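Local structure of Lmo2445 protein (Listeria monocytogenes EGD-e, 5HZL) at residues Ala28-Leu37 with Thr53-Leu62; Met152-Glu163 with Leu177-Asp188. The protein is of unknown function, but is a secreted internalin-like leucine-rich-repeat protein that binds calcium and may, like related internalins, mediate protein-protein interactions. All coordinates share one frame; numbering follows the deposited sequence.

In the fold
Both contacts, each partly buried, lie in series along one curved leucine-rich-repeat chain, their centres about 33 Å and their nearest atoms about 17 Å apart. Contact 1 is at the N-terminal end, where helix 27-36 of the cap packs on Thr53-Leu62, the segment carrying strand 56-58, one of the two outermost strands of the seven-stranded parallel sheet; contact 2 joins two successive solenoid turns near the middle of the chain. Contact 1 is apolar packing, its calcium ions bound by residues that take no part in it. Contact 2 buries about twice the area, 1113 against 507 Å², and is held by backbone hydrogen bonds and by the amides of Asn178 and Asn180; calcium ligands come from both its segments.

Contact 1: Ala28-Leu37 with Thr53-Leu62; sequences AIAEAIAGEL and TMTAIPLPSL. With CA (calcium ion), chain B; CA (calcium ion), chain H.
Ala32 and Leu59 meet where the N-terminal cap helix 27-36 closes the first edge of the leucine-rich-repeat solenoid, strand 56-58. The helix lays small residues, Ala28 and Ala32, against the strand and the turn after it. Ala32 CB reaches Leu59 CD2 at 3.4 Å; this leucine has CG beside its backbone N (chi1 -63°), which carries the CD2 branch up to the helix, where Ile29 CG1 flanks it. One helical turn earlier, Ala28 CB lies 4.3 Å from Leu62 CB.

Met54, modelled as selenomethionine, reaches toward the last turn of the helix. Its chain runs extended to SE and then bends (chi3 71°), which swings the terminal methyl under the helix: CE touches Ile33 CD1 at 3.8 Å, the two side chains crossing at about a right angle, and Glu36 CB at 4.0 Å. Leu37 also crosses Met54 at about a right angle, its CD2 being 4.0 Å from Met54 CG, and meets Thr53 OG1, a hydroxyl that hydrogen-bonds to Asp50 O.

The calcium ions are not part of the packing: Glu31 grips one with both carboxylate oxygens, together with Glu27, and Gly35 O binds another. Glu36 bends at chi2 (-67°) and comes to meet the CG-CD end of the proline ring, Glu36 CG lying 3.3 Å from Pro58 CG.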
loop_
_atom_site.group_PDB
_atom_site.type_symbol
_atom_site.label_atom_id
_atom_site.label_comp_id
_atom_site.label_asym_id
_atom_site.label_seq_id
_atom_site.Cartn_x
_atom_site.Cartn_y
_atom_site.Cartn_z
ATOM N N ALA A 28 21.577 15.606 1.742
ATOM C CA ALA A 28 21.485 14.219 2.189
ATOM C C ALA A 28 21.812 13.181 1.121
ATOM O O ALA A 28 22.528 12.218 1.396
ATOM C CB ALA A 28 20.099 13.960 2.737
ATOM N N ILE A 29 21.285 13.380 -0.083
ATOM C CA ILE A 29 21.498 12.449 -1.182
ATOM C C ILE A 29 22.941 12.508 -1.666
ATOM O O ILE A 29 23.561 11.468 -1.867
ATOM C CB ILE A 29 20.469 12.666 -2.317
ATOM C CG1 ILE A 29 19.060 12.321 -1.786
ATOM C CG2 ILE A 29 20.803 11.811 -3.540
ATOM C CD1 ILE A 29 17.908 12.526 -2.751
ATOM N N ALA A 30 23.482 13.713 -1.827
ATOM C CA ALA A 30 24.874 13.860 -2.266
ATOM C C ALA A 30 25.870 13.274 -1.256
ATOM O O ALA A 30 26.901 12.718 -1.647
ATOM C CB ALA A 30 25.197 15.316 -2.557
ATOM N N GLU A 31 25.567 13.399 0.033
ATOM C CA GLU A 31 26.440 12.833 1.085
ATOM C C GLU A 31 26.358 11.325 1.065
ATOM O O GLU A 31 27.347 10.662 1.306
ATOM C CB GLU A 31 26.073 13.346 2.461
ATOM C CG GLU A 31 26.392 14.810 2.660
ATOM C CD GLU A 31 25.924 15.329 4.003
ATOM O OE1 GLU A 31 24.854 14.892 4.504
ATOM O OE2 GLU A 31 26.620 16.207 4.570
ATOM N N ALA A 32 25.174 10.797 0.770
ATOM C CA ALA A 32 24.981 9.357 0.678
ATOM C C ALA A 32 25.765 8.802 -0.520
ATOM O O ALA A 32 26.447 7.783 -0.375
ATOM C CB ALA A 32 23.504 9.017 0.561
ATOM N N ILE A 33 25.678 9.466 -1.688
ATOM C CA ILE A 33 26.409 9.021 -2.879
ATOM C C ILE A 33 27.913 9.122 -2.609
ATOM O O ILE A 33 28.696 8.231 -2.987
ATOM C CB ILE A 33 26.134 9.875 -4.131
ATOM C CG1 ILE A 33 24.643 9.958 -4.483
ATOM C CG2 ILE A 33 26.913 9.331 -5.324
ATOM C CD1 ILE A 33 23.987 8.639 -4.786
ATOM N N ALA A 34 28.316 10.218 -1.972
ATOM C CA ALA A 34 29.724 10.414 -1.647
ATOM C C ALA A 34 30.229 9.284 -0.767
ATOM O O ALA A 34 31.361 8.844 -0.933
ATOM C CB ALA A 34 29.950 11.755 -0.964
ATOM N N GLY A 35 29.385 8.821 0.153
ATOM C CA GLY A 35 29.740 7.736 1.061
ATOM C C GLY A 35 29.890 6.396 0.369
ATOM O O GLY A 35 30.800 5.636 0.688
ATOM N N GLU A 36 28.993 6.094 -0.564
ATOM C CA GLU A 36 29.078 4.828 -1.310
ATOM C C GLU A 36 30.311 4.713 -2.167
ATOM O O GLU A 36 30.906 3.644 -2.221
ATOM C CB GLU A 36 27.825 4.567 -2.169
ATOM C CG GLU A 36 26.692 3.965 -1.359
ATOM C CD GLU A 36 27.011 2.545 -0.868
ATOM O OE1 GLU A 36 26.955 2.321 0.364
ATOM O OE2 GLU A 36 27.360 1.674 -1.707
ATOM N N LEU A 37 30.661 5.818 -2.828
ATOM C CA LEU A 37 31.833 5.909 -3.708
ATOM C C LEU A 37 33.103 6.205 -2.939
ATOM O O LEU A 37 34.179 6.295 -3.512
ATOM C CB LEU A 37 31.607 7.013 -4.728
ATOM C CG LEU A 37 30.424 6.786 -5.661
ATOM C CD1 LEU A 37 30.103 8.051 -6.445
ATOM C CD2 LEU A 37 30.721 5.610 -6.579
ATOM N N THR A 53 29.586 1.571 -10.675
ATOM C CA THR A 53 30.072 0.682 -9.609
ATOM C C THR A 53 29.037 0.514 -8.490
ATOM O O THR A 53 29.204 -0.326 -7.613
ATOM C CB THR A 53 31.410 1.169 -8.985
ATOM O OG1 THR A 53 31.230 2.404 -8.265
ATOM C CG2 THR A 53 32.477 1.333 -10.062
HETATM N N MSE A 54 27.970 1.305 -8.522
HETATM C CA MSE A 54 26.925 1.212 -7.503
HETATM C C MSE A 54 25.906 0.161 -7.859
HETATM O O MSE A 54 25.193 0.268 -8.863
HETATM C CB MSE A 54 26.266 2.568 -7.325
HETATM C CG MSE A 54 27.268 3.531 -6.683
HETATM SE SE MSE A 54 26.489 5.335 -6.560
HETATM C CE MSE A 54 25.132 5.057 -5.149
ATOM N N THR A 55 25.871 -0.882 -7.037
ATOM C CA THR A 55 24.929 -1.998 -7.165
ATOM C C THR A 55 23.676 -1.765 -6.322
ATOM O O THR A 55 22.702 -2.492 -6.451
ATOM C CB THR A 55 25.544 -3.327 -6.664
ATOM O OG1 THR A 55 25.966 -3.182 -5.305
ATOM C CG2 THR A 55 26.735 -3.733 -7.505
ATOM N N ALA A 56 23.725 -0.756 -5.459
ATOM C CA ALA A 56 22.625 -0.416 -4.572
ATOM C C ALA A 56 22.593 1.086 -4.284
ATOM O O ALA A 56 23.621 1.771 -4.379
ATOM C CB ALA A 56 22.761 -1.196 -3.271
ATOM N N ILE A 57 21.404 1.584 -3.951
ATOM C CA ILE A 57 21.202 2.998 -3.616
ATOM C C ILE A 57 20.776 3.039 -2.143
ATOM O O ILE A 57 19.602 2.881 -1.837
ATOM C CB ILE A 57 20.134 3.687 -4.499
ATOM C CG1 ILE A 57 20.395 3.462 -5.999
ATOM C CG2 ILE A 57 20.065 5.173 -4.166
ATOM C CD1 ILE A 57 21.689 4.032 -6.515
ATOM N N PRO A 58 21.736 3.229 -1.222
ATOM C CA PRO A 58 21.408 3.265 0.196
ATOM C C PRO A 58 21.026 4.648 0.690
ATOM O O PRO A 58 21.891 5.441 1.046
ATOM C CB PRO A 58 22.701 2.788 0.856
ATOM C CG PRO A 58 23.766 3.287 -0.045
ATOM C CD PRO A 58 23.194 3.309 -1.436
ATOM N N LEU A 59 19.722 4.899 0.736
ATOM C CA LEU A 59 19.164 6.157 1.205
ATOM C C LEU A 59 18.160 5.989 2.347
ATOM O O LEU A 59 17.186 6.741 2.409
ATOM C CB LEU A 59 18.475 6.848 0.042
ATOM C CG LEU A 59 19.356 7.242 -1.129
ATOM C CD1 LEU A 59 18.492 7.865 -2.204
ATOM C CD2 LEU A 59 20.424 8.218 -0.683
ATOM N N PRO A 60 18.377 5.011 3.263
ATOM C CA PRO A 60 17.367 4.917 4.310
ATOM C C PRO A 60 17.526 5.932 5.411
ATOM O O PRO A 60 18.619 6.392 5.674
ATOM C CB PRO A 60 17.613 3.533 4.908
ATOM C CG PRO A 60 19.059 3.338 4.727
ATOM C CD PRO A 60 19.369 3.928 3.384
ATOM N N SER A 61 16.400 6.253 6.031
ATOM C CA SER A 61 16.309 7.134 7.184
ATOM C C SER A 61 17.081 8.422 7.062
ATOM O O SER A 61 17.952 8.685 7.872
ATOM C CB SER A 61 16.744 6.331 8.431
ATOM O OG SER A 61 16.479 7.017 9.643
ATOM N N LEU A 62 16.742 9.219 6.048
ATOM C CA LEU A 62 17.390 10.539 5.791
ATOM C C LEU A 62 16.388 11.698 5.657
ATOM O O LEU A 62 16.734 12.768 5.168
ATOM C CB LEU A 62 18.264 10.482 4.524
ATOM C CG LEU A 62 19.430 9.493 4.502
ATOM C CD1 LEU A 62 20.019 9.384 3.102
ATOM C CD2 LEU A 62 20.486 9.867 5.524
HETATM CA CA CA B . 25.115 16.647 6.410
HETATM CA CA CA H . 32.607 5.411 2.847
#

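Contact 2: Met152-Glu163 with Leu177-Asp188; sequences MENAGLSGYIAE and LNENHLISIPED. With CA (calcium ion), chain D; CA (calcium ion), chain E.
Asn180 bridges the two turns with both ends of its amide. Its ND2 gives a nearly straight bond to Met152 O (2.9 Å, 162°), lying in the amide plane, and also donates to Leu177 O within its own turn; OD1 accepts Ala155 N at 3.0 Å and, weakly, Leu157 N. The buried amide is thereby fixed in rotation. Asn154 N bonds to Asn178 O, while Asn178 ND2 meets Glu153 OE2 at 2.8 Å from above the carboxylate plane; both oxygens of that carboxylate also hold a calcium ion.

Further along, His181 N donates to Leu157 O (2.7 Å) and Ile183 N to Gly159 O, in the parallel pairing of strands 158-159 and 181-182. Ser184, with OG anti to N (chi1 172°), turns its hydroxyl to Ile161 O at 2.8 Å. Glu163 OE1 and Glu187 OE2 lie 3.1 Å apart because one calcium ion joins them.

Inside, Leu157 CD1 abuts Leu177 CD2 (3.7 Å), and Ile161 lays CG2 against Leu182 CD2 and its CD1 against the Pro186 ring. An asparagine whose amide bonds to the backbone of the preceding turn, above leucines packed from turn to turn, is characteristic of the leucine-rich-repeat solenoid.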
loop_
_atom_site.group_PDB
_atom_site.type_symbol
_atom_site.label_atom_id
_atom_site.label_comp_id
_atom_site.label_asym_id
_atom_site.label_seq_id
_atom_site.Cartn_x
_atom_site.Cartn_y
_atom_site.Cartn_z
HETATM N N MSE A 152 2.687 -5.342 1.334
HETATM C CA MSE A 152 1.975 -4.097 1.658
HETATM C C MSE A 152 1.256 -4.282 2.979
HETATM O O MSE A 152 0.129 -3.822 3.185
HETATM C CB MSE A 152 1.080 -3.654 0.503
HETATM C CG MSE A 152 1.884 -2.839 -0.501
HETATM SE SE MSE A 152 0.741 -2.123 -1.945
HETATM C CE MSE A 152 -0.058 -3.802 -2.595
ATOM N N GLU A 153 1.937 -4.942 3.907
ATOM C CA GLU A 153 1.385 -5.167 5.228
ATOM C C GLU A 153 1.289 -3.868 5.980
ATOM O O GLU A 153 2.237 -3.099 5.996
ATOM C CB GLU A 153 2.291 -6.098 6.044
ATOM C CG GLU A 153 1.797 -6.406 7.464
ATOM C CD GLU A 153 2.695 -7.365 8.214
ATOM O OE1 GLU A 153 3.840 -7.543 7.809
ATOM O OE2 GLU A 153 2.287 -7.948 9.226
ATOM N N ASN A 154 0.137 -3.626 6.593
ATOM C CA ASN A 154 -0.069 -2.450 7.421
ATOM C C ASN A 154 0.343 -1.138 6.725
ATOM O O ASN A 154 0.985 -0.290 7.318
ATOM C CB ASN A 154 0.733 -2.695 8.711
ATOM C CG ASN A 154 0.467 -1.676 9.795
ATOM O OD1 ASN A 154 -0.556 -0.982 9.793
ATOM N ND2 ASN A 154 1.400 -1.595 10.755
ATOM N N ALA A 155 -0.049 -0.984 5.467
ATOM C CA ALA A 155 0.299 0.184 4.649
ATOM C C ALA A 155 -0.836 1.191 4.407
ATOM O O ALA A 155 -0.753 1.992 3.471
ATOM C CB ALA A 155 0.830 -0.315 3.300
ATOM N N GLY A 156 -1.890 1.145 5.213
ATOM C CA GLY A 156 -3.028 2.058 5.043
ATOM C C GLY A 156 -3.909 1.883 3.805
ATOM O O GLY A 156 -4.693 2.790 3.490
ATOM N N LEU A 157 -3.803 0.743 3.102
ATOM C CA LEU A 157 -4.629 0.528 1.891
ATOM C C LEU A 157 -6.079 0.579 2.305
ATOM O O LEU A 157 -6.490 -0.132 3.215
ATOM C CB LEU A 157 -4.316 -0.784 1.209
ATOM C CG LEU A 157 -2.921 -0.915 0.604
ATOM C CD1 LEU A 157 -2.621 -2.377 0.289
ATOM C CD2 LEU A 157 -2.790 -0.054 -0.639
ATOM N N SER A 158 -6.846 1.418 1.626
ATOM C CA SER A 158 -8.215 1.641 2.005
ATOM C C SER A 158 -9.225 1.600 0.889
ATOM O O SER A 158 -8.901 1.799 -0.288
ATOM C CB SER A 158 -8.283 3.046 2.613
ATOM O OG SER A 158 -7.309 3.226 3.631
ATOM N N GLY A 159 -10.469 1.365 1.300
ATOM C CA GLY A 159 -11.598 1.344 0.396
ATOM C C GLY A 159 -11.818 0.047 -0.330
ATOM O O GLY A 159 -11.408 -1.018 0.126
ATOM N N TYR A 160 -12.481 0.168 -1.470
ATOM C CA TYR A 160 -12.814 -0.951 -2.314
ATOM C C TYR A 160 -11.756 -1.226 -3.382
ATOM O O TYR A 160 -11.199 -0.297 -3.947
ATOM C CB TYR A 160 -14.156 -0.638 -3.016
ATOM C CG TYR A 160 -14.652 -1.720 -3.957
ATOM C CD1 TYR A 160 -15.467 -2.753 -3.497
ATOM C CD2 TYR A 160 -14.308 -1.709 -5.300
ATOM C CE1 TYR A 160 -15.916 -3.751 -4.347
ATOM C CE2 TYR A 160 -14.754 -2.699 -6.160
ATOM C CZ TYR A 160 -15.554 -3.716 -5.679
ATOM O OH TYR A 160 -15.986 -4.684 -6.540
ATOM N N ILE A 161 -11.488 -2.506 -3.642
ATOM C CA ILE A 161 -10.573 -2.910 -4.715
ATOM C C ILE A 161 -11.255 -3.983 -5.553
ATOM O O ILE A 161 -11.946 -4.856 -5.026
ATOM C CB ILE A 161 -9.177 -3.351 -4.255
ATOM C CG1 ILE A 161 -9.205 -4.602 -3.386
ATOM C CG2 ILE A 161 -8.513 -2.210 -3.502
ATOM C CD1 ILE A 161 -7.803 -5.034 -3.016
ATOM N N ALA A 162 -11.043 -3.895 -6.860
ATOM C CA ALA A 162 -11.655 -4.799 -7.810
ATOM C C ALA A 162 -11.235 -6.257 -7.648
ATOM O O ALA A 162 -10.139 -6.554 -7.186
ATOM C CB ALA A 162 -11.376 -4.315 -9.225
ATOM N N GLU A 163 -12.144 -7.156 -8.020
ATOM C CA GLU A 163 -11.890 -8.585 -7.971
ATOM C C GLU A 163 -10.727 -8.944 -8.892
ATOM O O GLU A 163 -9.926 -9.802 -8.550
ATOM C CB GLU A 163 -13.146 -9.415 -8.355
ATOM C CG GLU A 163 -14.324 -9.318 -7.378
ATOM C CD GLU A 163 -15.507 -10.258 -7.700
ATOM O OE1 GLU A 163 -16.444 -10.356 -6.868
ATOM O OE2 GLU A 163 -15.527 -10.923 -8.767
ATOM N N LEU A 177 -0.935 -8.658 2.431
ATOM C CA LEU A 177 -1.856 -7.520 2.584
ATOM C C LEU A 177 -2.574 -7.421 3.934
ATOM O O LEU A 177 -3.574 -6.706 4.033
ATOM C CB LEU A 177 -2.923 -7.602 1.491
ATOM C CG LEU A 177 -2.490 -7.443 0.042
ATOM C CD1 LEU A 177 -3.643 -7.759 -0.893
ATOM C CD2 LEU A 177 -1.995 -6.032 -0.188
ATOM N N ASN A 178 -2.098 -8.119 4.965
ATOM C CA ASN A 178 -2.764 -8.011 6.267
ATOM C C ASN A 178 -2.647 -6.616 6.877
ATOM O O ASN A 178 -1.822 -5.825 6.453
ATOM C CB ASN A 178 -2.277 -9.067 7.278
ATOM C CG ASN A 178 -0.766 -9.074 7.466
ATOM O OD1 ASN A 178 -0.018 -9.215 6.505
ATOM N ND2 ASN A 178 -0.314 -8.989 8.708
ATOM N N GLU A 179 -3.512 -6.332 7.845
ATOM C CA GLU A 179 -3.537 -5.077 8.617
ATOM C C GLU A 179 -3.802 -3.782 7.846
ATOM O O GLU A 179 -3.335 -2.707 8.224
ATOM C CB GLU A 179 -2.268 -4.992 9.469
ATOM C CG GLU A 179 -2.146 -6.172 10.426
ATOM C CD GLU A 179 -0.804 -6.233 11.118
ATOM O OE1 GLU A 179 -0.183 -5.167 11.330
ATOM O OE2 GLU A 179 -0.358 -7.352 11.460
ATOM N N ASN A 180 -4.580 -3.895 6.780
ATOM C CA ASN A 180 -4.958 -2.753 5.958
ATOM C C ASN A 180 -6.401 -2.346 6.285
ATOM O O ASN A 180 -6.934 -2.802 7.289
ATOM C CB ASN A 180 -4.716 -3.086 4.490
ATOM C CG ASN A 180 -3.242 -3.069 4.133
ATOM O OD1 ASN A 180 -2.574 -2.074 4.348
ATOM N ND2 ASN A 180 -2.746 -4.144 3.539
ATOM N N HIS A 181 -7.021 -1.488 5.469
ATOM C CA HIS A 181 -8.380 -0.999 5.727
ATOM C C HIS A 181 -9.293 -1.199 4.534
ATOM O O HIS A 181 -10.116 -0.336 4.200
ATOM C CB HIS A 181 -8.342 0.500 6.085
ATOM C CG HIS A 181 -7.339 0.849 7.139
ATOM N ND1 HIS A 181 -7.403 0.352 8.423
ATOM C CD2 HIS A 181 -6.264 1.670 7.107
ATOM C CE1 HIS A 181 -6.397 0.832 9.129
ATOM N NE2 HIS A 181 -5.691 1.635 8.354
ATOM N N LEU A 182 -9.142 -2.347 3.897
ATOM C CA LEU A 182 -9.932 -2.704 2.723
ATOM C C LEU A 182 -11.313 -3.260 3.106
ATOM O O LEU A 182 -11.441 -3.953 4.112
ATOM C CB LEU A 182 -9.154 -3.735 1.903
ATOM C CG LEU A 182 -7.825 -3.223 1.342
ATOM C CD1 LEU A 182 -6.986 -4.353 0.768
ATOM C CD2 LEU A 182 -8.109 -2.132 0.317
ATOM N N ILE A 183 -12.330 -2.946 2.295
ATOM C CA ILE A 183 -13.704 -3.406 2.526
ATOM C C ILE A 183 -14.109 -4.423 1.471
ATOM O O ILE A 183 -15.275 -4.785 1.343
ATOM C CB ILE A 183 -14.710 -2.231 2.479
ATOM C CG1 ILE A 183 -14.844 -1.644 1.058
ATOM C CG2 ILE A 183 -14.290 -1.166 3.477
ATOM C CD1 ILE A 183 -15.946 -0.629 0.901
ATOM N N SER A 184 -13.120 -4.899 0.742
ATOM C CA SER A 184 -13.335 -5.796 -0.353
ATOM C C SER A 184 -12.132 -6.717 -0.469
ATOM O O SER A 184 -11.074 -6.424 0.091
ATOM C CB SER A 184 -13.461 -4.910 -1.588
ATOM O OG SER A 184 -13.510 -5.639 -2.793
ATOM N N ILE A 185 -12.296 -7.813 -1.204
ATOM C CA ILE A 185 -11.237 -8.775 -1.403
ATOM C C ILE A 185 -10.833 -8.870 -2.880
ATOM O O ILE A 185 -11.708 -8.880 -3.760
ATOM C CB ILE A 185 -11.694 -10.190 -0.956
ATOM C CG1 ILE A 185 -12.129 -10.184 0.514
ATOM C CG2 ILE A 185 -10.594 -11.242 -1.170
ATOM C CD1 ILE A 185 -12.579 -11.541 1.038
ATOM N N PRO A 186 -9.509 -8.926 -3.164
ATOM C CA PRO A 186 -9.060 -9.143 -4.542
ATOM C C PRO A 186 -9.223 -10.651 -4.804
ATOM O O PRO A 186 -8.269 -11.415 -4.704
ATOM C CB PRO A 186 -7.596 -8.715 -4.509
ATOM C CG PRO A 186 -7.172 -8.916 -3.104
ATOM C CD PRO A 186 -8.377 -8.691 -2.250
ATOM N N GLU A 187 -10.446 -11.061 -5.121
ATOM C CA GLU A 187 -10.760 -12.475 -5.333
ATOM C C GLU A 187 -9.973 -13.246 -6.373
ATOM O O GLU A 187 -9.440 -14.307 -6.065
ATOM C CB GLU A 187 -12.248 -12.674 -5.628
ATOM C CG GLU A 187 -13.143 -12.379 -4.445
ATOM C CD GLU A 187 -14.575 -12.798 -4.685
ATOM O OE1 GLU A 187 -15.256 -13.089 -3.681
ATOM O OE2 GLU A 187 -15.016 -12.865 -5.863
ATOM N N ASP A 188 -9.914 -12.728 -7.596
ATOM C CA ASP A 188 -9.222 -13.434 -8.676
ATOM C C ASP A 188 -7.841 -13.965 -8.312
ATOM O O ASP A 188 -7.585 -15.164 -8.463
ATOM C CB ASP A 188 -9.098 -12.572 -9.941
ATOM C CG ASP A 188 -10.435 -12.277 -10.609
ATOM O OD1 ASP A 188 -11.503 -12.437 -9.989
ATOM O OD2 ASP A 188 -10.397 -11.872 -11.787
HETATM CA CA CA D . -17.480 -12.660 -6.524
HETATM CA CA CA E . 4.450 -9.574 9.607
HETATM O O HOH W 1 -2.641 -0.141 7.663
#